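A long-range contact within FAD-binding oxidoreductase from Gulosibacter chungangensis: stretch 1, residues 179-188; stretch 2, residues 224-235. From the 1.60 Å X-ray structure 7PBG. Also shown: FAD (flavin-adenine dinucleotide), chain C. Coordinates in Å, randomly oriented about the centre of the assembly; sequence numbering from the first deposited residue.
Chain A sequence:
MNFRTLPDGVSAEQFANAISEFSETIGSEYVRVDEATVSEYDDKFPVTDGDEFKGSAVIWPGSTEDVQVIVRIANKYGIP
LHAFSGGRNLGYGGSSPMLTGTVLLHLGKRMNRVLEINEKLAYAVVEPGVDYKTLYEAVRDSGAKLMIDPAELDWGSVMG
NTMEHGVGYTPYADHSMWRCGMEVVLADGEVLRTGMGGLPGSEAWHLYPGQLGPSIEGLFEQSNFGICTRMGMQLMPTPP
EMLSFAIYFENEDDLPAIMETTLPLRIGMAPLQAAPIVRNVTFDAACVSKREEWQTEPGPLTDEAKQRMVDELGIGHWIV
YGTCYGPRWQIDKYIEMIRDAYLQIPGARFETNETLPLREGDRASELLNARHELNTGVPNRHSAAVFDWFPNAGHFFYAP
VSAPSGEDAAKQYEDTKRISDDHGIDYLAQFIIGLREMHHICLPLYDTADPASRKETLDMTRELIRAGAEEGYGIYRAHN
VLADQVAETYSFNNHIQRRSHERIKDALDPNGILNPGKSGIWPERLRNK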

# COMPACT_ATOMS: atom_id res chain seq x y z
N ARG A 179 4.78 5.26 4.72
CA ARG A 179 4.68 6.51 3.94
C ARG A 179 3.22 6.94 3.90
O ARG A 179 2.36 6.14 3.47
N CYS A 180 2.92 8.20 4.19
CA CYS A 180 1.54 8.69 4.01
C CYS A 180 1.52 10.20 3.83
O CYS A 180 1.86 10.93 4.78
N GLY A 181 1.27 10.66 2.63
CA GLY A 181 1.12 12.09 2.35
C GLY A 181 2.42 12.64 1.81
O GLY A 181 3.40 12.76 2.59
N MET A 182 2.43 13.04 0.55
CA MET A 182 3.64 13.54 -0.12
C MET A 182 3.28 14.87 -0.77
O MET A 182 2.15 14.99 -1.31
N GLU A 183 4.21 15.81 -0.71
CA GLU A 183 4.18 16.98 -1.61
C GLU A 183 5.16 16.68 -2.74
O GLU A 183 6.32 16.27 -2.44
N VAL A 184 4.72 16.89 -3.97
CA VAL A 184 5.48 16.51 -5.16
C VAL A 184 5.44 17.68 -6.13
O VAL A 184 4.37 18.12 -6.48
N VAL A 185 6.60 18.08 -6.62
CA VAL A 185 6.67 19.00 -7.79
C VAL A 185 6.68 18.10 -9.01
O VAL A 185 7.59 17.30 -9.18
N LEU A 186 5.66 18.25 -9.83
CA LEU A 186 5.51 17.46 -11.06
C LEU A 186 6.43 18.06 -12.12
O LEU A 186 7.03 19.10 -11.90
N ALA A 187 6.54 17.38 -13.24
CA ALA A 187 7.55 17.63 -14.30
C ALA A 187 7.27 18.93 -15.04
O ALA A 187 8.22 19.40 -15.66
N ASP A 188 6.10 19.57 -14.86
CA ASP A 188 5.77 20.91 -15.39
C ASP A 188 5.94 21.99 -14.32
O ASP A 188 5.60 23.15 -14.59
N ASN A 224 10.40 8.31 -12.41
CA ASN A 224 10.89 9.63 -12.81
C ASN A 224 9.67 10.52 -13.15
O ASN A 224 9.61 11.11 -14.26
N PHE A 225 8.73 10.67 -12.22
CA PHE A 225 7.45 11.36 -12.50
C PHE A 225 7.31 12.65 -11.68
O PHE A 225 6.51 13.53 -12.04
N GLY A 226 8.12 12.81 -10.65
CA GLY A 226 7.99 14.02 -9.83
C GLY A 226 9.14 14.14 -8.89
O GLY A 226 9.92 13.20 -8.76
N ILE A 227 9.16 15.25 -8.16
CA ILE A 227 10.18 15.56 -7.13
C ILE A 227 9.49 15.78 -5.78
O ILE A 227 8.72 16.72 -5.62
N CYS A 228 9.74 14.90 -4.81
CA CYS A 228 9.10 14.97 -3.50
C CYS A 228 9.81 16.02 -2.61
O CYS A 228 11.06 16.05 -2.57
N THR A 229 9.04 16.92 -2.02
CA THR A 229 9.57 18.00 -1.15
C THR A 229 9.13 17.79 0.30
O THR A 229 9.61 18.51 1.19
N ARG A 230 8.24 16.86 0.55
CA ARG A 230 7.71 16.64 1.93
C ARG A 230 7.07 15.27 1.96
O ARG A 230 6.39 14.89 0.95
N MET A 231 7.22 14.52 3.06
CA MET A 231 6.66 13.17 3.16
C MET A 231 6.29 12.88 4.61
O MET A 231 7.10 13.21 5.51
N GLY A 232 5.07 12.36 4.81
CA GLY A 232 4.73 11.84 6.14
C GLY A 232 5.24 10.42 6.29
O GLY A 232 5.17 9.63 5.30
N MET A 233 5.74 10.09 7.48
CA MET A 233 6.22 8.71 7.77
C MET A 233 5.56 8.29 9.06
O MET A 233 5.84 8.94 10.08
N GLN A 234 4.63 7.35 8.99
CA GLN A 234 3.97 6.84 10.24
C GLN A 234 5.01 6.04 11.06
O GLN A 234 5.87 5.39 10.45
N LEU A 235 4.96 6.15 12.38
CA LEU A 235 6.00 5.65 13.29
C LEU A 235 5.38 4.71 14.30
O LEU A 235 4.36 5.03 14.88

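Two neighbouring antiparallel strands of one sheet make this contact, the backbones supplying most of the polar bonds and the side chains sorting themselves onto the two faces, and it illustrates how beta bulges adjust a register without breaking a pairing. The ladder is interrupted at its centre by a bulge, where Glu183 N donates to Arg230 O (2.9 Å) and Thr229 N to Glu183 O (2.8 Å); beyond it Val185 and Ile227 exchange a reciprocal pair, Val185 N to Ile227 O at 2.7 Å and Ile227 N to Val185 O at 2.8 Å. The register slips by one residue between Arg179 and Met182 and again between Glu183 and Val184.

Because neighbours in a sheet lie side by side, most side chains rise from a face and touch laterally. Arg179, Met182, Val184, Cys228, Met231 and Met233 share one face. Met182 (chi1 m, chi2 t, chi3 p) is central here: its CE lies 3.8 Å from Cys228 SG and 3.9 Å from Met231 CE. Met231, extended with chi1 and chi2 both t, also brings CE to 3.9 Å from CG of Arg179, so the aliphatic part of the arginine joins the apolar row. Met233 (t, p, p) curls back until its SD is 3.7 Å from Arg179 N. Farther along, Val184 (t) lays CG1 3.7 Å from Gly226 CA; a CB on that glycine would collide with this methyl.

The opposite face carries Glu183, Val185, Ile227 and Arg230, and is where polar side chains meet. Glu183 is extended (chi1 and chi2 t), and its OE1 accepts a 2.7 Å hydrogen bond from OG1 of Thr229, whose p rotamer places the hydroxyl within reach although its CA-to-CB bond points sideways. Glu183 OE1 also accepts from water 1 at 2.8 Å, and that water in turn accepts from Arg230 NE at 2.8 Å. A single water thus links acid and base, while Glu183 CB and Arg230 CB lie 3.9 Å apart.

Gly232 shows how tightly the first bulge is closed: its N donates to Gly181 O at 2.8 Å, its O accepts from Cys180 N at 2.9 Å, and a CB would strike Cys180 O. Nearby, Gln234 (m, t) reaches back to put NE2 3.5 Å from Cys180 CB.

The second strand also serves the cofactor, as befits an FAD-binding oxidoreductase: Cys228 N donates to FAD N1A at 3.0 Å, and FAD N6A donates to Cys228 O at 2.8 Å, so within this contact both hydrogen bonds to the adenine involve the backbone of Cys228.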

# COMPACT_ATOMS: atom_id res chain seq x y z
CB ARG A 179 5.19 6.24 2.53
CG ARG A 179 5.07 7.41 1.55
CD ARG A 179 5.23 6.90 0.15
NE ARG A 179 4.04 6.14 -0.24
CZ ARG A 179 4.01 5.08 -1.03
NH1 ARG A 179 5.11 4.63 -1.58
NH2 ARG A 179 2.87 4.46 -1.26
CB CYS A 180 0.69 8.28 5.21
SG CYS A 180 -1.07 8.57 4.90
CB MET A 182 4.09 12.57 -1.22
CG MET A 182 4.61 11.29 -0.67
SD MET A 182 4.81 10.06 -1.97
CE MET A 182 6.28 10.68 -2.78
CB GLU A 183 4.54 18.25 -0.85
CG GLU A 183 4.46 19.51 -1.72
CD GLU A 183 4.73 20.78 -0.93
OE1 GLU A 183 5.90 21.07 -0.70
OE2 GLU A 183 3.78 21.44 -0.49
CB VAL A 184 4.96 15.18 -5.79
CG1 VAL A 184 5.79 14.76 -6.97
CG2 VAL A 184 4.95 14.05 -4.77
CB VAL A 185 7.89 19.92 -7.70
CG1 VAL A 185 7.98 20.76 -8.97
CG2 VAL A 185 7.84 20.76 -6.46
CB LEU A 186 4.05 17.45 -11.51
CG LEU A 186 3.08 16.79 -10.53
CD1 LEU A 186 1.63 17.04 -10.96
CD2 LEU A 186 3.36 15.31 -10.42
CB ALA A 187 7.60 16.45 -15.25
CB ASP A 188 4.35 20.94 -15.97
CG ASP A 188 3.24 20.81 -14.94
OD1 ASP A 188 3.48 20.29 -13.82
OD2 ASP A 188 2.12 21.23 -15.29
CB ASN A 224 11.90 9.42 -13.92
CG ASN A 224 11.38 8.55 -15.04
OD1 ASN A 224 10.23 8.08 -15.03
ND2 ASN A 224 12.27 8.28 -15.99
CB PHE A 225 6.27 10.45 -12.20
CG PHE A 225 6.21 9.16 -12.98
CD1 PHE A 225 6.89 9.00 -14.18
CD2 PHE A 225 5.54 8.09 -12.44
CE1 PHE A 225 6.80 7.80 -14.87
CE2 PHE A 225 5.46 6.89 -13.12
CZ PHE A 225 6.09 6.76 -14.33
CB ILE A 227 11.06 16.72 -7.58
CG1 ILE A 227 11.66 16.46 -8.96
CG2 ILE A 227 12.10 17.04 -6.50
CD1 ILE A 227 12.42 17.66 -9.52
CB CYS A 228 9.17 13.64 -2.82
SG CYS A 228 8.25 13.62 -1.27
CB THR A 229 9.14 19.34 -1.73
OG1 THR A 229 7.71 19.36 -1.77
CG2 THR A 229 9.71 19.54 -3.11
CB ARG A 230 6.71 17.75 2.30
CG ARG A 230 6.33 17.70 3.78
CD ARG A 230 5.08 18.47 4.14
NE ARG A 230 5.28 19.87 3.86
CZ ARG A 230 4.71 20.87 4.50
NH1 ARG A 230 3.86 20.64 5.49
NH2 ARG A 230 5.03 22.10 4.15
CB MET A 231 7.64 12.11 2.69
CG MET A 231 7.05 10.71 2.66
SD MET A 231 8.28 9.49 2.23
CE MET A 231 8.09 9.58 0.46
CB MET A 233 7.74 8.61 7.87
CG MET A 233 8.26 7.22 8.23
SD MET A 233 7.63 5.96 7.05
CE MET A 233 8.32 6.56 5.51
CB GLN A 234 2.74 6.05 9.83
CG GLN A 234 1.75 6.94 9.12
CD GLN A 234 0.55 6.23 8.58
OE1 GLN A 234 0.53 5.00 8.48
NE2 GLN A 234 -0.45 7.02 8.27
CB LEU A 235 6.68 6.82 14.04
CG LEU A 235 7.36 7.88 13.19
CD1 LEU A 235 8.09 8.93 14.08
CD2 LEU A 235 8.34 7.24 12.22
PA FAD C . 18.49 8.92 -2.19
O1A FAD C . 19.77 8.57 -2.87
O2A FAD C . 18.26 10.34 -1.75
O5B FAD C . 17.32 8.53 -3.16
C5B FAD C . 17.30 7.30 -3.87
C4B FAD C . 16.52 7.50 -5.14
O4B FAD C . 15.13 7.82 -4.84
C3B FAD C . 16.97 8.67 -6.03
O3B FAD C . 18.07 8.29 -6.86
C2B FAD C . 15.68 9.05 -6.77
O2B FAD C . 15.48 8.16 -7.85
C1B FAD C . 14.64 8.86 -5.67
N9A FAD C . 14.40 10.02 -4.86
C8A FAD C . 14.94 10.26 -3.63
N7A FAD C . 14.52 11.38 -3.12
C5A FAD C . 13.73 11.94 -4.09
C6A FAD C . 12.97 13.12 -4.12
N6A FAD C . 12.97 14.02 -3.13
N1A FAD C . 12.26 13.37 -5.25
C2A FAD C . 12.28 12.45 -6.24
N3A FAD C . 12.93 11.29 -6.31
C4A FAD C . 13.65 11.10 -5.19
N1 FAD C . 18.80 -0.12 1.56
C2 FAD C . 17.71 -0.46 2.21
O2 FAD C . 16.58 -0.07 1.83
N3 FAD C . 17.77 -1.16 3.36
C4 FAD C . 18.95 -1.64 3.87
O4 FAD C . 18.95 -2.22 4.97
C4X FAD C . 20.11 -1.35 3.19
N5 FAD C . 21.23 -1.83 3.67
C5X FAD C . 22.38 -1.51 2.97
C6 FAD C . 23.59 -1.99 3.48
C7 FAD C . 24.80 -1.67 2.88
C7M FAD C . 26.09 -2.20 3.48
C8 FAD C . 24.79 -0.84 1.74
C8M FAD C . 26.08 -0.48 1.06
C9 FAD C . 23.60 -0.40 1.22
C9A FAD C . 22.36 -0.70 1.82
N10 FAD C . 21.14 -0.22 1.35
C10 FAD C . 19.97 -0.52 2.03
C1' FAD C . 21.06 0.71 0.19
C2' FAD C . 21.15 2.19 0.59
O2' FAD C . 22.20 2.41 1.59
C3' FAD C . 19.86 2.79 1.20
O3' FAD C . 18.73 2.35 0.48
C4' FAD C . 19.82 4.32 1.30
O4' FAD C . 18.91 4.72 2.33
C5' FAD C . 19.42 4.94 -0.01
O5' FAD C . 20.01 6.23 -0.20
P FAD C . 19.27 7.56 0.25
O1P FAD C . 20.29 8.65 0.39
O2P FAD C . 18.44 7.21 1.45
O3P FAD C . 18.29 7.89 -0.97
O HOH W 1 6.70 21.37 1.97